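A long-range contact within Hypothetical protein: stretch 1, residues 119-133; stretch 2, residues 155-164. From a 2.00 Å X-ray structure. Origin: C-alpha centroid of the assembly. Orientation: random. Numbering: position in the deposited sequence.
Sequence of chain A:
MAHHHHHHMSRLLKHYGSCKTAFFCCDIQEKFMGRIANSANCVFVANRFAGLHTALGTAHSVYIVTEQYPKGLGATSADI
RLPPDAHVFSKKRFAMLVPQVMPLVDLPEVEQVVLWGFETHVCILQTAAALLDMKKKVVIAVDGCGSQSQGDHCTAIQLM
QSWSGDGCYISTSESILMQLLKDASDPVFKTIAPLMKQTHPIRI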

# COMPACT_ATOMS: atom_id res chain seq x y z
N GLU A 119 2.16 -0.58 22.17
CA GLU A 119 1.87 -1.55 21.13
C GLU A 119 1.61 -0.72 19.87
O GLU A 119 1.13 0.42 19.96
CB GLU A 119 0.61 -2.37 21.48
CG GLU A 119 0.83 -3.36 22.60
CD GLU A 119 -0.30 -4.40 22.74
OE1 GLU A 119 -0.55 -5.20 21.83
OE2 GLU A 119 -0.91 -4.42 23.80
N THR A 120 1.93 -1.30 18.72
CA THR A 120 1.86 -0.60 17.41
C THR A 120 0.50 0.06 17.15
O THR A 120 0.44 1.20 16.74
CB THR A 120 2.22 -1.57 16.27
OG1 THR A 120 3.41 -2.30 16.61
CG2 THR A 120 2.46 -0.82 14.94
N HIS A 121 -0.59 -0.65 17.47
CA HIS A 121 -1.94 -0.24 17.16
C HIS A 121 -2.59 0.58 18.24
O HIS A 121 -3.76 0.98 18.12
CB HIS A 121 -2.80 -1.45 16.82
CG HIS A 121 -2.99 -2.40 17.95
ND1 HIS A 121 -1.93 -3.04 18.56
CD2 HIS A 121 -4.11 -2.80 18.62
CE1 HIS A 121 -2.38 -3.73 19.60
NE2 HIS A 121 -3.70 -3.67 19.60
N VAL A 122 -1.88 0.79 19.34
CA VAL A 122 -2.42 1.59 20.46
C VAL A 122 -1.57 2.81 20.79
O VAL A 122 -1.69 3.86 20.15
CB VAL A 122 -2.71 0.71 21.70
CG1 VAL A 122 -3.36 1.54 22.85
CG2 VAL A 122 -3.68 -0.42 21.31
N CYS A 123 -0.58 2.63 21.64
CA CYS A 123 0.26 3.77 22.02
C CYS A 123 1.10 4.37 20.88
O CYS A 123 1.19 5.59 20.73
CB CYS A 123 1.07 3.39 23.29
SG CYS A 123 -0.10 3.07 24.81
N ILE A 124 1.67 3.53 20.02
CA ILE A 124 2.44 4.04 18.92
C ILE A 124 1.55 4.79 17.91
O ILE A 124 1.88 5.90 17.50
CB ILE A 124 3.18 2.93 18.16
CG1 ILE A 124 4.07 2.15 19.11
CG2 ILE A 124 3.90 3.48 16.91
CD1 ILE A 124 5.29 2.78 19.37
N LEU A 125 0.52 4.13 17.43
CA LEU A 125 -0.44 4.74 16.55
C LEU A 125 -0.95 6.10 17.05
O LEU A 125 -1.02 7.06 16.28
CB LEU A 125 -1.64 3.81 16.35
CG LEU A 125 -2.72 4.30 15.39
CD1 LEU A 125 -2.15 4.48 14.01
CD2 LEU A 125 -3.95 3.37 15.37
N GLN A 126 -1.49 6.11 18.27
CA GLN A 126 -2.03 7.33 18.83
C GLN A 126 -0.99 8.46 19.06
O GLN A 126 -1.31 9.63 18.93
CB GLN A 126 -2.85 7.06 20.12
CG GLN A 126 -4.00 6.09 19.83
CD GLN A 126 -5.01 5.99 20.90
OE1 GLN A 126 -5.24 6.94 21.67
NE2 GLN A 126 -5.66 4.82 20.97
N THR A 127 0.23 8.09 19.39
CA THR A 127 1.33 9.06 19.50
C THR A 127 1.65 9.69 18.15
O THR A 127 1.84 10.89 18.05
CB THR A 127 2.59 8.39 20.14
OG1 THR A 127 2.28 7.85 21.43
CG2 THR A 127 3.75 9.38 20.27
N ALA A 128 1.73 8.87 17.10
CA ALA A 128 1.97 9.38 15.75
C ALA A 128 0.89 10.39 15.37
O ALA A 128 1.21 11.45 14.85
CB ALA A 128 2.00 8.25 14.71
N ALA A 129 -0.37 10.03 15.60
CA ALA A 129 -1.46 10.91 15.29
C ALA A 129 -1.35 12.23 16.03
O ALA A 129 -1.58 13.29 15.46
CB ALA A 129 -2.81 10.22 15.59
N ALA A 130 -1.06 12.15 17.33
CA ALA A 130 -0.90 13.36 18.17
C ALA A 130 0.26 14.27 17.69
O ALA A 130 0.12 15.49 17.61
CB ALA A 130 -0.70 12.95 19.63
N LEU A 131 1.39 13.66 17.30
CA LEU A 131 2.50 14.39 16.74
C LEU A 131 2.15 15.03 15.40
O LEU A 131 2.52 16.17 15.12
CB LEU A 131 3.74 13.47 16.58
CG LEU A 131 4.36 13.07 17.92
CD1 LEU A 131 5.30 11.90 17.72
CD2 LEU A 131 5.12 14.28 18.55
N LEU A 132 1.34 14.34 14.61
CA LEU A 132 0.92 14.93 13.36
C LEU A 132 0.03 16.14 13.62
O LEU A 132 0.13 17.14 12.91
CB LEU A 132 0.19 13.93 12.48
CG LEU A 132 1.02 12.88 11.73
CD1 LEU A 132 0.07 12.02 10.94
CD2 LEU A 132 2.06 13.57 10.83
N ASP A 133 -0.80 16.06 14.65
CA ASP A 133 -1.58 17.21 15.05
C ASP A 133 -0.72 18.40 15.46
O ASP A 133 -1.20 19.51 15.37
CB ASP A 133 -2.53 16.89 16.20
CG ASP A 133 -3.71 16.09 15.75
OD1 ASP A 133 -4.05 16.18 14.54
OD2 ASP A 133 -4.33 15.39 16.60
N THR A 155 -1.85 -4.14 10.43
CA THR A 155 -2.92 -3.21 10.00
C THR A 155 -2.65 -1.78 10.42
O THR A 155 -2.75 -0.86 9.58
CB THR A 155 -4.27 -3.66 10.55
OG1 THR A 155 -4.53 -4.97 10.07
CG2 THR A 155 -5.42 -2.73 10.08
N ALA A 156 -2.08 -1.59 11.62
CA ALA A 156 -1.68 -0.28 12.08
C ALA A 156 -0.47 0.32 11.35
O ALA A 156 -0.41 1.51 11.06
CB ALA A 156 -1.45 -0.29 13.56
N ILE A 157 0.50 -0.52 11.03
CA ILE A 157 1.63 -0.06 10.23
C ILE A 157 1.08 0.45 8.89
O ILE A 157 1.50 1.51 8.41
CB ILE A 157 2.65 -1.20 9.99
CG1 ILE A 157 3.42 -1.52 11.29
CG2 ILE A 157 3.64 -0.84 8.85
CD1 ILE A 157 4.13 -0.37 11.92
N GLN A 158 0.26 -0.36 8.25
CA GLN A 158 -0.38 0.01 6.99
C GLN A 158 -1.18 1.28 7.08
O GLN A 158 -1.09 2.11 6.17
CB GLN A 158 -1.27 -1.12 6.50
CG GLN A 158 -0.43 -2.32 6.12
CD GLN A 158 -1.26 -3.54 5.76
OE1 GLN A 158 -2.47 -3.62 6.05
NE2 GLN A 158 -0.56 -4.58 5.35
N LEU A 159 -1.84 1.50 8.21
CA LEU A 159 -2.57 2.76 8.42
C LEU A 159 -1.60 3.97 8.43
O LEU A 159 -1.75 4.93 7.66
CB LEU A 159 -3.37 2.69 9.71
CG LEU A 159 -4.19 3.90 10.17
CD1 LEU A 159 -4.90 4.55 8.99
CD2 LEU A 159 -5.18 3.36 11.21
N MET A 160 -0.52 3.84 9.20
CA MET A 160 0.49 4.86 9.27
C MET A 160 1.23 5.10 7.96
O MET A 160 1.49 6.25 7.64
CB MET A 160 1.46 4.57 10.39
CG MET A 160 0.80 4.68 11.71
SD MET A 160 1.83 4.55 13.16
CE MET A 160 2.14 2.81 13.23
N GLN A 161 1.40 4.07 7.13
CA GLN A 161 1.98 4.24 5.80
C GLN A 161 1.07 5.08 4.89
O GLN A 161 1.56 5.80 4.01
CB GLN A 161 2.29 2.88 5.18
CG GLN A 161 3.47 2.16 5.89
CD GLN A 161 3.75 0.80 5.29
OE1 GLN A 161 2.83 0.00 5.16
NE2 GLN A 161 5.05 0.48 5.03
N SER A 162 -0.23 5.05 5.11
CA SER A 162 -1.10 5.97 4.38
C SER A 162 -1.02 7.48 4.83
O SER A 162 -1.53 8.35 4.14
CB SER A 162 -2.53 5.53 4.50
OG SER A 162 -2.94 5.91 5.80
N TRP A 163 -0.28 7.81 5.89
CA TRP A 163 -0.16 9.22 6.33
C TRP A 163 1.13 10.00 5.88
O TRP A 163 1.45 11.11 6.42
CB TRP A 163 -0.25 9.29 7.83
CG TRP A 163 -1.43 8.67 8.46
CD1 TRP A 163 -2.66 8.53 7.93
CD2 TRP A 163 -1.56 8.42 9.86
NE1 TRP A 163 -3.52 8.01 8.86
CE2 TRP A 163 -2.91 8.06 10.09
CE3 TRP A 163 -0.68 8.46 10.94
CZ2 TRP A 163 -3.35 7.63 11.32
CZ3 TRP A 163 -1.15 8.09 12.19
CH2 TRP A 163 -2.49 7.73 12.37
N SER A 164 1.88 9.39 4.97
CA SER A 164 3.14 9.99 4.41
C SER A 164 2.96 11.46 3.95
O SER A 164 3.83 12.33 4.12
CB SER A 164 3.64 9.08 3.24
OG SER A 164 5.01 9.30 2.93

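The helix of stretch 1 opens with a wider pi-type turn, and the backbones come closest just there. Ile124 N donates to Glu119 O at 3.2 Å, and Leu125 N donates to Thr120 O at 3.0 Å. A cis peptide bond precedes Glu119, the N-cap residue. At this end the CA atoms of His121 and Ala156 are 5.1 Å apart. Ala156 CB lies 3.6 Å from His121 CA, so the methyl packs directly on the backbone of the first helix. At the other end the backbones have diverged, with Leu132 CA and Trp163 CA 9.1 Å apart. The helices run nearly parallel, at 17°.

No hydrogen bond links the two stretches; the contact is packing, mostly apolar. Thr120 turns its methyl to the partner helix, and CG2 lies 3.5 Å from Ile157 CD1. Met160 is a knob in a hole formed by Thr120, Ile124, Leu125 and Ala128. Met160 CG is 3.7 Å from Leu125 CD1, and Met160 SD is 4.0 Å from Ala128 CB.

Trp163 fills the wider end. Its ring reaches Leu125, Ala128, Ala129 and Leu132. Ala128 CB sits at the ring edge, 4.0 Å from Trp163 CZ3. Leu132 CD1 approaches obliquely, 3.6 Å from Trp163 CE3. Leu125 CD1 also touches Trp163 CH2, at 3.7 Å, so this leucine contacts both Met160 and the indole.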